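Local coordinates for protein MgGH51 (Meripilus giganteus, PDB 6ZPV) that probably removes terminal alpha-L-arabinofuranosyl residues from arabinose-containing polysaccharides, as a fungal GH51 glycoside hydrolase, at residues Pro9-Pro14 with Arg469-Val474; Ser125-Leu130 with Ser146-Gly151. All blocks are in the same frame, centred on the assembly; numbering follows the deposited sequence. Where two conformers were deposited one is given.

Contact 1. Residues Pro9-Pro14 with Arg469-Val474; sequences PSHTVP and RNSDIV
The short N-terminal strand 11-12, at the edge of the antiparallel sheet formed mostly by the C-terminal part of the chain, sets H11 against S471 and D472 in the turn that leads from helix 454-469 into strand 474-479 of the parallel barrel. A chi1 of 69° sets CG of H11 between the backbone N and the carbonyl carbon. H11 NE2 donates to S471 OG at 3.0 Å; the N-H...O angle of 166° and an acceptor only 4° out of the ring plane mark a straight, in-plane bond. Because S471 OG is also hydrogen-bonded to the carbonyl oxygen of E468, the hydroxyl links the histidine to the last turn of the helix. At the same ring edge, H11 CE1 approaches R469 O at 3.2 Å. One ring face takes a CH-pi contact from D472, whose CB stands 3.9 Å from the ring centroid. The backbone N of D472, over a face of the ring, is 3.3 Å from H11 NE2, but the angle is too poor for a hydrogen bond. The D472 carboxylate is directed elsewhere, to a salt bridge with R420, while the H11 ring also meets that of Y523 in the adjacent strand, nearly parallel. Further along, V13 CG1 touches S471 OG at 3.9 Å. The P14 ring closes over the turn, its CD 3.2 Å from S471 O and 3.7 Å from S471 CB. This interface of a C-terminal beta-sandwich, completed by an N-terminal strand, with the helix-to-strand side of a (beta/alpha)8 barrel is in keeping with the domain architecture of GH51 arabinofuranosidases.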
ATOM      1  N   PRO A   9      27.145  12.547  19.322  1.00 14.09           N
ATOM      2  CA  PRO A   9      26.559  12.095  18.062  1.00 13.60           C
ATOM      3  C   PRO A   9      27.489  12.392  16.881  1.00 13.97           C
ATOM      4  O   PRO A   9      28.202  13.395  16.861  1.00 15.43           O
ATOM      5  CB  PRO A   9      25.301  12.989  17.901  1.00 15.69           C
ATOM      6  CG  PRO A   9      24.962  13.416  19.295  1.00 17.46           C
ATOM      7  CD  PRO A   9      26.284  13.458  20.061  1.00 15.90           C
ATOM      8  N   SER A  10      27.435  11.542  15.836  1.00 13.70           N
ATOM      9  CA  SER A  10      28.191  11.746  14.601  1.00 14.43           C
ATOM     10  C   SER A  10      27.342  12.425  13.517  1.00 13.47           C
ATOM     11  O   SER A  10      27.951  13.031  12.630  1.00 14.72           O
ATOM     12  CB  SER A  10      28.775  10.486  14.114  1.00 17.21           C
ATOM     13  OG  SER A  10      27.771   9.501  13.894  1.00 17.63           O
ATOM     14  N   HIS A  11      26.040  12.283  13.525  1.00 12.66           N
ATOM     15  CA  HIS A  11      25.189  12.841  12.473  1.00 14.12           C
ATOM     16  C   HIS A  11      23.738  12.819  12.915  1.00 12.23           C
ATOM     17  O   HIS A  11      23.391  12.124  13.890  1.00 13.00           O
ATOM     18  CB  HIS A  11      25.389  12.124  11.110  1.00 13.54           C
ATOM     19  CG  HIS A  11      24.893  10.745  11.076  1.00 13.60           C
ATOM     20  ND1 HIS A  11      25.673   9.621  11.313  1.00 16.39           N
ATOM     21  CD2 HIS A  11      23.655  10.300  10.817  1.00 12.99           C
ATOM     22  CE1 HIS A  11      24.858   8.534  11.151  1.00 14.55           C
ATOM     23  NE2 HIS A  11      23.644   8.954  10.846  1.00 15.29           N
ATOM     24  N   THR A  12      22.933  13.550  12.205  1.00 12.18           N
ATOM     25  CA  THR A  12      21.476  13.581  12.393  1.00 13.12           C
ATOM     26  C   THR A  12      20.839  12.442  11.653  1.00 13.63           C
ATOM     27  O   THR A  12      21.171  12.159  10.476  1.00 17.06           O
ATOM     28  CB  THR A  12      20.933  14.943  11.917  1.00 14.33           C
ATOM     29  OG1 THR A  12      21.395  16.012  12.752  1.00 14.06           O
ATOM     30  CG2 THR A  12      19.422  14.992  11.889  1.00 14.55           C
ATOM     31  N   VAL A  13      19.890  11.785  12.294  1.00 12.06           N
ATOM     32  CA  VAL A  13      19.103  10.706  11.669  1.00 12.13           C
ATOM     33  C   VAL A  13      17.960  11.395  10.942  1.00 12.20           C
ATOM     34  O   VAL A  13      17.199  12.124  11.554  1.00 13.55           O
ATOM     35  CB  VAL A  13      18.560   9.735  12.711  1.00 13.12           C
ATOM     36  CG1 VAL A  13      17.798   8.623  12.019  1.00 14.63           C
ATOM     37  CG2 VAL A  13      19.654   9.152  13.569  1.00 14.05           C
ATOM     38  N   PRO A  14      17.838  11.221   9.613  1.00 12.22           N
ATOM     39  CA  PRO A  14      16.784  11.894   8.851  1.00 13.46           C
ATOM     40  C   PRO A  14      15.392  11.571   9.391  1.00 12.38           C
ATOM     41  O   PRO A  14      15.134  10.416   9.775  1.00 12.80           O
ATOM     42  CB  PRO A  14      16.967  11.302   7.443  1.00 16.48           C
ATOM     43  CG  PRO A  14      18.347  10.879   7.336  1.00 18.59           C
ATOM     44  CD  PRO A  14      18.652  10.365   8.743  1.00 14.18           C
ATOM     45  N   ARG A 469      22.917   3.195  11.014  1.00 11.45           N
ATOM     46  CA  ARG A 469      24.309   3.686  11.194  1.00 11.61           C
ATOM     47  C   ARG A 469      24.739   4.585  10.029  1.00 12.25           C
ATOM     48  O   ARG A 469      25.427   5.581  10.209  1.00 12.51           O
ATOM     49  CB  ARG A 469      25.239   2.474  11.321  1.00 12.03           C
ATOM     50  CG  ARG A 469      26.713   2.880  11.399  1.00 12.83           C
ATOM     51  CD  ARG A 469      27.670   1.732  11.759  1.00 12.91           C
ATOM     52  NE  ARG A 469      27.642   0.669  10.748  1.00 13.13           N
ATOM     53  CZ  ARG A 469      26.975  -0.491  10.847  1.00 12.66           C
ATOM     54  NH1 ARG A 469      26.332  -0.849  11.943  1.00 12.89           N
ATOM     55  NH2 ARG A 469      26.964  -1.311   9.786  1.00 13.01           N
ATOM     56  N   ASN A 470      24.358   4.162   8.801  1.00 11.89           N
ATOM     57  CA  ASN A 470      24.716   4.880   7.546  1.00 11.62           C
ATOM     58  C   ASN A 470      23.666   5.906   7.144  1.00 11.76           C
ATOM     59  O   ASN A 470      23.650   6.288   5.956  1.00 12.55           O
ATOM     60  CB  ASN A 470      24.997   3.882   6.464  1.00 12.46           C
ATOM     61  CG  ASN A 470      26.210   3.019   6.738  1.00 11.84           C
ATOM     62  OD1 ASN A 470      27.325   3.562   6.724  1.00 13.54           O
ATOM     63  ND2 ASN A 470      26.001   1.737   7.008  1.00 13.31           N
ATOM     64  N   SER A 471      22.860   6.389   8.092  1.00 11.39           N
ATOM     65  CA  SER A 471      21.757   7.340   7.768  1.00 11.60           C
ATOM     66  C   SER A 471      22.244   8.764   7.515  1.00 12.61           C
ATOM     67  O   SER A 471      21.410   9.628   7.217  1.00 13.88           O
ATOM     68  CB  SER A 471      20.649   7.241   8.759  1.00 12.52           C
ATOM     69  OG  SER A 471      21.046   7.591  10.079  1.00 13.90           O
ATOM     70  N   ASP A 472      23.557   8.993   7.539  1.00 12.89           N
ATOM     71  CA  ASP A 472      24.108  10.209   6.943  1.00 13.70           C
ATOM     72  C   ASP A 472      23.880  10.211   5.448  1.00 14.02           C
ATOM     73  O   ASP A 472      23.706  11.299   4.867  1.00 17.18           O
ATOM     74  CB  ASP A 472      25.576  10.396   7.320  1.00 14.67           C
ATOM     75  CG  ASP A 472      26.517   9.282   6.897  1.00 15.17           C
ATOM     76  OD1 ASP A 472      26.114   8.100   7.024  1.00 14.99           O
ATOM     77  OD2 ASP A 472      27.646   9.618   6.517  1.00 17.63           O
ATOM     78  N   ILE A 473      23.905   9.057   4.791  1.00 12.91           N
ATOM     79  CA  ILE A 473      23.670   8.934   3.334  1.00 13.12           C
ATOM     80  C   ILE A 473      22.379   8.159   3.021  1.00 12.63           C
ATOM     81  O   ILE A 473      21.844   8.356   1.923  1.00 14.43           O
ATOM     82  CB  ILE A 473      24.880   8.353   2.590  1.00 13.41           C
ATOM     83  CG1 ILE A 473      25.171   6.902   2.952  1.00 14.77           C
ATOM     84  CG2 ILE A 473      26.059   9.284   2.719  1.00 16.47           C
ATOM     85  CD1 ILE A 473      26.200   6.217   2.048  1.00 14.78           C
ATOM     86  N   VAL A 474      21.916   7.241   3.860  1.00 11.98           N
ATOM     87  CA  VAL A 474      20.644   6.548   3.668  1.00 11.29           C
ATOM     88  C   VAL A 474      19.542   7.426   4.240  1.00 11.59           C
ATOM     89  O   VAL A 474      19.540   7.672   5.467  1.00 13.24           O
ATOM     90  CB  VAL A 474      20.633   5.155   4.312  1.00 11.57           C
ATOM     91  CG1 VAL A 474      19.242   4.518   4.113  1.00 13.29           C
ATOM     92  CG2 VAL A 474      21.726   4.262   3.773  1.00 12.35           C
TER

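Contact 2. Residues Ser125-Leu130 with Ser146-Gly151; sequences SFSGAL and STQIRG
G128 and I149 face each other as an antiparallel hydrogen-bonded pair: I149 N donates to G128 O at 2.9 Å, and G128 N returns a longer bond of 3.2 Å to I149 O. L130 and T147 repeat the reciprocal pairing, and G151 N donates to F126 O at 2.9 Å where the strands end. I149 O has a second donor, R150 NH1 at 2.9 Å, which sits 62° out of the carbonyl plane. The other hydrogen of that nitrogen goes to Q148, whose OE1 receives R150 NH1 on a lone pair at 2.8 Å and also accepts from a water. The same water bonds S127 OG, which lies over the centre of the R150 guanidinium, 3.0 Å from CZ, without a hydrogen bond to it. These strands form the hairpin 127-136/141-150, at one border of a five-stranded antiparallel sheet in a beta-sandwich. Its inner face carries L130, T147 and I149, all touching I159 of the second sheet. There I149 CG1, set between the backbone N and the carbonyl carbon (chi1 69°), meets the F126 ring edge at CE2, 3.8 Å away, and I149 CD1 reaches L130 CB at 4.0 Å. An alanine at I149 would probably leave the F126 edge and L130 without this apolar packing and open a gap toward I159. On the border strand, Q148 N and T147 OG1, the latter weakly, bond a sulfate ion probably carried over from crystallisation.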
ATOM      1  N   SER A 125     -44.287  -0.029 -18.040  1.00 18.98           N
ATOM      2  CA  SER A 125     -45.225   0.322 -16.933  1.00 19.90           C
ATOM      3  C   SER A 125     -44.771  -0.251 -15.580  1.00 18.88           C
ATOM      4  O   SER A 125     -45.518  -0.128 -14.592  1.00 19.54           O
ATOM      5  CB  SER A 125     -46.595  -0.171 -17.229  1.00 23.21           C
ATOM      6  OG  SER A 125     -46.595  -1.594 -17.379  1.00 24.45           O
ATOM      7  N   PHE A 126     -43.544  -0.731 -15.451  1.00 16.89           N
ATOM      8  CA  PHE A 126     -43.087  -1.250 -14.138  1.00 16.19           C
ATOM      9  C   PHE A 126     -43.333  -0.203 -13.076  1.00 15.20           C
ATOM     10  O   PHE A 126     -42.966   0.973 -13.204  1.00 16.04           O
ATOM     11  CB  PHE A 126     -41.588  -1.602 -14.180  1.00 16.07           C
ATOM     12  CG  PHE A 126     -41.107  -2.107 -12.846  1.00 15.18           C
ATOM     13  CD1 PHE A 126     -41.372  -3.418 -12.466  1.00 14.88           C
ATOM     14  CD2 PHE A 126     -40.466  -1.294 -11.946  1.00 15.58           C
ATOM     15  CE1 PHE A 126     -40.998  -3.871 -11.211  1.00 15.27           C
ATOM     16  CE2 PHE A 126     -40.057  -1.751 -10.702  1.00 14.97           C
ATOM     17  CZ  PHE A 126     -40.334  -3.042 -10.338  1.00 14.83           C
ATOM     18  N   SER A 127     -43.742  -0.676 -11.906  1.00 16.25           N
ATOM     19  CA  SER A 127     -43.845   0.173 -10.699  1.00 15.85           C
ATOM     20  C   SER A 127     -43.586  -0.709  -9.484  1.00 15.78           C
ATOM     21  O   SER A 127     -44.310  -1.692  -9.261  1.00 18.91           O
ATOM     22  CB  SER A 127     -45.189   0.815 -10.588  1.00 18.63           C
ATOM     23  OG  SER A 127     -45.358   1.610  -9.454  1.00 22.09           O
ATOM     24  N   GLY A 128     -42.539  -0.419  -8.742  1.00 15.63           N
ATOM     25  CA  GLY A 128     -42.206  -1.271  -7.575  1.00 16.35           C
ATOM     26  C   GLY A 128     -40.946  -0.824  -6.902  1.00 14.69           C
ATOM     27  O   GLY A 128     -40.246   0.097  -7.409  1.00 15.86           O
ATOM     28  N   ALA A 129     -40.657  -1.422  -5.771  1.00 14.56           N
ATOM     29  CA  ALA A 129     -39.441  -1.093  -4.989  1.00 15.71           C
ATOM     30  C   ALA A 129     -38.225  -1.796  -5.572  1.00 14.70           C
ATOM     31  O   ALA A 129     -38.286  -2.984  -5.906  1.00 15.41           O
ATOM     32  CB  ALA A 129     -39.636  -1.574  -3.551  1.00 17.52           C
ATOM     33  N   LEU A 130     -37.107  -1.068  -5.579  1.00 14.50           N
ATOM     34  CA  LEU A 130     -35.757  -1.605  -5.822  0.50 14.35           C
ATOM     35  C   LEU A 130     -35.153  -1.732  -4.431  1.00 13.73           C
ATOM     36  O   LEU A 130     -35.058  -0.694  -3.694  1.00 15.56           O
ATOM     37  CB  LEU A 130     -35.030  -0.629  -6.728  0.50 15.92           C
ATOM     38  CG  LEU A 130     -33.572  -0.851  -7.119  0.50 18.35           C
ATOM     39  CD1 LEU A 130     -32.593  -1.028  -5.986  0.50 14.90           C
ATOM     40  CD2 LEU A 130     -33.304  -1.772  -8.262  0.50 17.88           C
ATOM     41  N   SER A 146     -34.749   0.279   0.560  1.00 16.43           N
ATOM     42  CA  SER A 146     -35.340   0.298  -0.783  0.50 15.40           C
ATOM     43  C   SER A 146     -35.800   1.676  -1.174  1.00 16.44           C
ATOM     44  O   SER A 146     -35.983   2.573  -0.315  1.00 18.00           O
ATOM     45  CB  SER A 146     -36.455  -0.682  -0.835  0.50 15.13           C
ATOM     46  OG  SER A 146     -37.565  -0.252  -0.031  0.50 17.32           O
ATOM     47  N   THR A 147     -36.119   1.803  -2.444  1.00 15.36           N
ATOM     48  CA  THR A 147     -36.716   3.015  -2.991  1.00 15.73           C
ATOM     49  C   THR A 147     -37.640   2.661  -4.156  1.00 14.57           C
ATOM     50  O   THR A 147     -37.385   1.667  -4.860  1.00 15.16           O
ATOM     51  CB  THR A 147     -35.616   3.973  -3.409  1.00 17.75           C
ATOM     52  OG1 THR A 147     -36.210   5.247  -3.630  1.00 22.79           O
ATOM     53  CG2 THR A 147     -34.846   3.522  -4.612  1.00 20.18           C
ATOM     54  N   GLN A 148     -38.688   3.422  -4.361  1.00 16.36           N
ATOM     55  CA  GLN A 148     -39.643   3.131  -5.456  1.00 17.00           C
ATOM     56  C   GLN A 148     -39.040   3.588  -6.787  1.00 15.98           C
ATOM     57  O   GLN A 148     -38.521   4.717  -6.877  1.00 20.90           O
ATOM     58  CB  GLN A 148     -40.960   3.870  -5.152  1.00 19.29           C
ATOM     59  CG  GLN A 148     -41.813   3.152  -4.095  1.00 24.42           C
ATOM     60  CD  GLN A 148     -42.441   1.890  -4.625  1.00 22.19           C
ATOM     61  OE1 GLN A 148     -42.845   1.848  -5.780  1.00 22.09           O
ATOM     62  NE2 GLN A 148     -42.604   0.856  -3.775  1.00 27.82           N
ATOM     63  N   ILE A 149     -39.084   2.742  -7.807  1.00 14.80           N
ATOM     64  CA  ILE A 149     -38.681   3.100  -9.165  1.00 15.49           C
ATOM     65  C   ILE A 149     -39.818   2.814 -10.141  1.00 14.43           C
ATOM     66  O   ILE A 149     -40.766   2.067  -9.841  1.00 15.89           O
ATOM     67  CB  ILE A 149     -37.378   2.409  -9.601  1.00 14.53           C
ATOM     68  CG1 ILE A 149     -37.541   0.895  -9.804  1.00 15.53           C
ATOM     69  CG2 ILE A 149     -36.262   2.702  -8.589  1.00 16.86           C
ATOM     70  CD1 ILE A 149     -36.352   0.183 -10.399  1.00 17.48           C
ATOM     71  N   ARG A 150     -39.682   3.372 -11.318  1.00 15.02           N
ATOM     72  CA  ARG A 150     -40.689   3.293 -12.369  1.00 15.79           C
ATOM     73  C   ARG A 150     -40.007   2.953 -13.678  1.00 15.01           C
ATOM     74  O   ARG A 150     -38.943   3.492 -14.026  1.00 15.41           O
ATOM     75  CB  ARG A 150     -41.479   4.589 -12.554  1.00 17.14           C
ATOM     76  CG  ARG A 150     -42.229   5.041 -11.326  1.00 18.14           C
ATOM     77  CD  ARG A 150     -43.416   4.217 -10.974  1.00 21.33           C
ATOM     78  NE  ARG A 150     -44.116   4.616  -9.757  1.00 24.71           N
ATOM     79  CZ  ARG A 150     -43.912   4.115  -8.518  1.00 25.14           C
ATOM     80  NH1 ARG A 150     -42.917   3.257  -8.234  1.00 21.11           N
ATOM     81  NH2 ARG A 150     -44.663   4.551  -7.537  1.00 29.61           N
ATOM     82  N   GLY A 151     -40.662   2.098 -14.480  1.00 15.29           N
ATOM     83  CA  GLY A 151     -40.205   1.713 -15.814  1.00 15.46           C
ATOM     84  C   GLY A 151     -40.180   2.851 -16.816  1.00 16.21           C
ATOM     85  O   GLY A 151     -39.575   2.669 -17.892  1.00 16.47           O
TER
HETATM   86  O   HOH W   1     -45.297   0.758  -6.801  1.00 29.12           O

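In the fold
From the N terminus, the chain first lays down strand 11-12, the edge of the C-terminal antiparallel sheet, before entering the barrel at strand 20-21. It then builds the two five-stranded sheets of the beta-sandwich, where contact 2 closes a short hairpin loop with 15 residues between its segments. After that sandwich the chain runs through six more barrel strands, from 224-227 to 424-432, and helix 454-469; contact 1 closes its loop of 454 intervening residues at 469-474, just before the last barrel strand, 474-479. Contact 2 is thus nested inside contact 1. Their centres lie about 66 Å apart, on opposite sides of the chain's centre: contact 1 joins two domains, whereas contact 2 is internal to one.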